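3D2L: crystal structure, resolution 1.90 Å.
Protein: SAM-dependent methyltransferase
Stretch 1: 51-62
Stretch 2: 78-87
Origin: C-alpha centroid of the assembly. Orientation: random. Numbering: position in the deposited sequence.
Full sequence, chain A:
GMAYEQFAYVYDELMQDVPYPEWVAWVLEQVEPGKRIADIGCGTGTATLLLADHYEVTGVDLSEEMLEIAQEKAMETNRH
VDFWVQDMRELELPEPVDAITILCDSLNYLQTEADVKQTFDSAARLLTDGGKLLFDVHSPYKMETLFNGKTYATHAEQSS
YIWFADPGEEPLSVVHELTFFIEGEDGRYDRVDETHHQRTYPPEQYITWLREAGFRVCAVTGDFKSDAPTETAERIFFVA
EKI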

# COMPACT_ATOMS: atom_id res chain seq x y z
N LEU A 51 -10.21 -1.78 -8.12
CA LEU A 51 -9.50 -2.60 -9.10
C LEU A 51 -10.36 -3.74 -9.59
O LEU A 51 -10.35 -4.06 -10.79
CB LEU A 51 -8.23 -3.16 -8.43
CG LEU A 51 -7.12 -2.13 -8.20
CD1 LEU A 51 -5.97 -2.69 -7.36
CD2 LEU A 51 -6.61 -1.64 -9.56
N ALA A 52 -11.14 -4.34 -8.70
CA ALA A 52 -12.03 -5.49 -9.07
C ALA A 52 -13.06 -5.11 -10.16
O ALA A 52 -13.62 -5.98 -10.84
CB ALA A 52 -12.74 -6.03 -7.86
N ASP A 53 -13.29 -3.81 -10.32
CA ASP A 53 -14.17 -3.35 -11.38
C ASP A 53 -13.50 -3.40 -12.75
O ASP A 53 -14.16 -3.21 -13.75
CB ASP A 53 -14.70 -1.96 -11.06
CG ASP A 53 -15.60 -1.96 -9.85
OD1 ASP A 53 -16.12 -3.04 -9.48
OD2 ASP A 53 -15.80 -0.89 -9.26
N HIS A 54 -12.20 -3.68 -12.82
CA HIS A 54 -11.49 -3.71 -14.10
C HIS A 54 -10.66 -4.94 -14.34
O HIS A 54 -10.30 -5.21 -15.49
CB HIS A 54 -10.56 -2.49 -14.18
CG HIS A 54 -11.27 -1.19 -13.94
ND1 HIS A 54 -11.98 -0.54 -14.93
CD2 HIS A 54 -11.41 -0.45 -12.82
CE1 HIS A 54 -12.52 0.55 -14.43
NE2 HIS A 54 -12.20 0.63 -13.15
N TYR A 55 -10.40 -5.68 -13.27
CA TYR A 55 -9.47 -6.80 -13.28
C TYR A 55 -10.02 -7.97 -12.46
O TYR A 55 -10.94 -7.79 -11.66
CB TYR A 55 -8.18 -6.35 -12.60
CG TYR A 55 -7.46 -5.20 -13.24
CD1 TYR A 55 -6.71 -5.39 -14.40
CD2 TYR A 55 -7.47 -3.91 -12.66
CE1 TYR A 55 -6.08 -4.35 -15.02
CE2 TYR A 55 -6.78 -2.86 -13.27
CZ TYR A 55 -6.07 -3.10 -14.44
OH TYR A 55 -5.37 -2.09 -15.08
N GLU A 56 -9.48 -9.17 -12.68
CA GLU A 56 -9.74 -10.31 -11.79
C GLU A 56 -8.72 -10.11 -10.65
O GLU A 56 -7.55 -10.37 -10.84
CB GLU A 56 -9.49 -11.65 -12.49
CG GLU A 56 -10.21 -11.80 -13.86
CD GLU A 56 -11.73 -11.71 -13.76
OE1 GLU A 56 -12.30 -12.35 -12.84
OE2 GLU A 56 -12.36 -11.00 -14.61
N VAL A 57 -9.16 -9.70 -9.47
CA VAL A 57 -8.25 -9.32 -8.38
C VAL A 57 -8.31 -10.23 -7.19
O VAL A 57 -9.36 -10.76 -6.81
CB VAL A 57 -8.54 -7.83 -7.91
CG1 VAL A 57 -7.38 -7.27 -7.03
CG2 VAL A 57 -8.71 -6.96 -9.10
N THR A 58 -7.14 -10.40 -6.58
CA THR A 58 -7.00 -11.13 -5.35
C THR A 58 -6.26 -10.19 -4.41
O THR A 58 -5.27 -9.56 -4.83
CB THR A 58 -6.17 -12.40 -5.54
OG1 THR A 58 -6.84 -13.26 -6.44
CG2 THR A 58 -5.96 -13.09 -4.24
N GLY A 59 -6.78 -10.02 -3.19
CA GLY A 59 -6.15 -9.19 -2.19
C GLY A 59 -5.44 -9.98 -1.10
O GLY A 59 -5.91 -11.02 -0.64
N VAL A 60 -4.32 -9.46 -0.63
CA VAL A 60 -3.54 -10.11 0.41
C VAL A 60 -3.07 -9.07 1.43
O VAL A 60 -2.65 -7.98 1.06
CB VAL A 60 -2.30 -10.79 -0.23
CG1 VAL A 60 -1.29 -11.13 0.80
CG2 VAL A 60 -2.72 -12.04 -1.04
N ASP A 61 -3.18 -9.40 2.72
CA ASP A 61 -2.68 -8.54 3.80
C ASP A 61 -2.34 -9.42 5.03
O ASP A 61 -2.84 -10.53 5.17
CB ASP A 61 -3.75 -7.53 4.17
CG ASP A 61 -3.20 -6.37 4.94
OD1 ASP A 61 -2.60 -5.47 4.32
OD2 ASP A 61 -3.43 -6.30 6.16
N LEU A 62 -1.50 -8.92 5.93
CA LEU A 62 -1.19 -9.66 7.15
C LEU A 62 -2.30 -9.53 8.21
O LEU A 62 -2.33 -10.32 9.13
CB LEU A 62 0.17 -9.26 7.77
CG LEU A 62 1.40 -10.07 7.38
CD1 LEU A 62 2.66 -9.41 7.93
CD2 LEU A 62 1.30 -11.53 7.86
N ASN A 78 -21.60 -6.89 -4.23
CA ASN A 78 -21.60 -8.00 -5.16
C ASN A 78 -20.32 -8.19 -5.97
O ASN A 78 -20.38 -8.64 -7.10
CB ASN A 78 -22.80 -7.95 -6.12
CG ASN A 78 -23.25 -9.30 -6.54
OD1 ASN A 78 -23.26 -10.22 -5.72
ND2 ASN A 78 -23.65 -9.46 -7.80
N ARG A 79 -19.16 -7.87 -5.40
CA ARG A 79 -17.91 -8.08 -6.10
C ARG A 79 -17.30 -9.40 -5.67
O ARG A 79 -17.44 -9.80 -4.51
CB ARG A 79 -16.93 -6.94 -5.77
CG ARG A 79 -17.39 -5.63 -6.38
CD ARG A 79 -16.39 -4.62 -6.06
NE ARG A 79 -16.58 -3.30 -6.67
CZ ARG A 79 -16.96 -2.21 -6.02
NH1 ARG A 79 -17.38 -2.25 -4.75
NH2 ARG A 79 -17.01 -1.06 -6.67
N HIS A 80 -16.64 -10.09 -6.61
CA HIS A 80 -15.91 -11.31 -6.27
C HIS A 80 -14.43 -11.01 -6.14
O HIS A 80 -13.74 -10.75 -7.13
CB HIS A 80 -16.11 -12.46 -7.28
CG HIS A 80 -15.39 -13.72 -6.87
ND1 HIS A 80 -14.11 -14.01 -7.29
CD2 HIS A 80 -15.73 -14.70 -6.00
CE1 HIS A 80 -13.71 -15.14 -6.73
NE2 HIS A 80 -14.68 -15.58 -5.95
N VAL A 81 -13.95 -11.04 -4.91
CA VAL A 81 -12.58 -10.78 -4.62
C VAL A 81 -12.11 -11.66 -3.46
O VAL A 81 -12.58 -11.55 -2.33
CB VAL A 81 -12.34 -9.30 -4.30
CG1 VAL A 81 -10.89 -9.05 -4.12
CG2 VAL A 81 -12.87 -8.39 -5.45
N ASP A 82 -11.17 -12.52 -3.76
CA ASP A 82 -10.57 -13.39 -2.75
C ASP A 82 -9.58 -12.56 -1.96
O ASP A 82 -8.74 -11.95 -2.56
CB ASP A 82 -9.79 -14.50 -3.43
CG ASP A 82 -10.66 -15.55 -4.05
OD1 ASP A 82 -11.68 -15.96 -3.45
OD2 ASP A 82 -10.32 -16.00 -5.13
N PHE A 83 -9.74 -12.52 -0.63
CA PHE A 83 -8.80 -11.91 0.28
C PHE A 83 -8.18 -13.05 1.13
O PHE A 83 -8.89 -13.90 1.74
CB PHE A 83 -9.49 -10.85 1.16
CG PHE A 83 -9.99 -9.62 0.41
CD1 PHE A 83 -9.13 -8.59 0.07
CD2 PHE A 83 -11.35 -9.50 0.06
CE1 PHE A 83 -9.58 -7.47 -0.58
CE2 PHE A 83 -11.81 -8.42 -0.59
CZ PHE A 83 -10.91 -7.37 -0.93
N TRP A 84 -6.86 -13.08 1.17
CA TRP A 84 -6.14 -14.08 1.91
C TRP A 84 -5.13 -13.42 2.83
O TRP A 84 -4.62 -12.34 2.49
CB TRP A 84 -5.40 -15.03 0.97
CG TRP A 84 -6.28 -15.75 -0.03
CD1 TRP A 84 -6.32 -15.56 -1.38
CD2 TRP A 84 -7.24 -16.79 0.25
NE1 TRP A 84 -7.22 -16.43 -1.95
CE2 TRP A 84 -7.81 -17.17 -0.97
CE3 TRP A 84 -7.70 -17.39 1.43
CZ2 TRP A 84 -8.80 -18.16 -1.06
CZ3 TRP A 84 -8.67 -18.37 1.35
CH2 TRP A 84 -9.22 -18.74 0.11
N VAL A 85 -4.89 -14.05 3.99
CA VAL A 85 -3.93 -13.54 4.99
C VAL A 85 -2.57 -14.08 4.62
O VAL A 85 -2.35 -15.28 4.65
CB VAL A 85 -4.30 -13.98 6.42
CG1 VAL A 85 -3.21 -13.55 7.45
CG2 VAL A 85 -5.69 -13.44 6.80
N GLN A 86 -1.67 -13.19 4.21
CA GLN A 86 -0.33 -13.58 3.83
C GLN A 86 0.59 -12.40 3.99
O GLN A 86 0.18 -11.27 3.85
CB GLN A 86 -0.23 -14.02 2.35
CG GLN A 86 -1.08 -15.19 1.90
CD GLN A 86 -0.75 -15.62 0.46
OE1 GLN A 86 0.30 -15.30 -0.08
NE2 GLN A 86 -1.68 -16.36 -0.15
N ASP A 87 1.84 -12.69 4.25
CA ASP A 87 2.90 -11.70 4.39
C ASP A 87 3.43 -11.45 2.96
O ASP A 87 3.69 -12.42 2.24
CB ASP A 87 3.95 -12.36 5.28
CG ASP A 87 5.08 -11.44 5.66
OD1 ASP A 87 5.44 -10.53 4.88
OD2 ASP A 87 5.63 -11.68 6.75
O HOH W 1 -11.97 -9.93 -8.88
O HOH W 2 -10.32 -13.11 -6.62

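The strongest polar contact is a two-pronged salt bridge between Asp53 and Arg79. Arg79 NE lies 2.9 Å from Asp53 OD1 with an N-H...O angle of 179°, and Arg79 NH2 lies 2.9 Å from Asp53 OD2 at 163°. The carboxylate meets the edge of the guanidinium near its plane, where the N-H groups point; the extended Arg79 chain (chi2 and chi3 both t) carries the group there.

The main connection is a parallel strand pairing, the strand axes inclined by 23°. Four backbone hydrogen bonds alternate across it: Gly59 N to Asp82 O (2.8 Å, 156°), Trp84 N to Gly59 O (2.9 Å, 160°), Asp61 N to Trp84 O (3.3 Å, 155°) and Gln86 N to Asp61 O (3.1 Å, 147°). Gly59 and Asp61 thus each donate and accept, as expected of alternate residues in a parallel ladder. CA-H...O contacts supplement it, among them Val60 CA to Trp84 O at 3.2 Å.

Where the strands diverge, water replaces direct bonding. Val57 O is 4.0 Å from Asp82 N, and water 2 spans the gap, donating to Val57 O (2.5 Å) and accepting from Asp82 N (3.0 Å). Water 1 similarly accepts from Val57 N (2.9 Å) and donates to His80 O (2.6 Å).

Packing completes the contact, which buries 724 Å² in total. Glycine suits position 59: an ideal CB built on Gly59 would fall 2.5 Å from Phe83 CD1, a clash. Thr58, Val60 and Trp84 share one face of the sheet; Thr58 CG2 approaches the indole edge, 3.8 Å from Trp84 CD1, while buried Val60 places CG1 3.4 Å from Gln86 CB. Beyond the ladder, small Ala52 points toward stretch 2 and sets CB 3.4 Å from Val81 CG2. At the other end, Leu62 CD2 reaches within 3.8 Å of Asp87 CB.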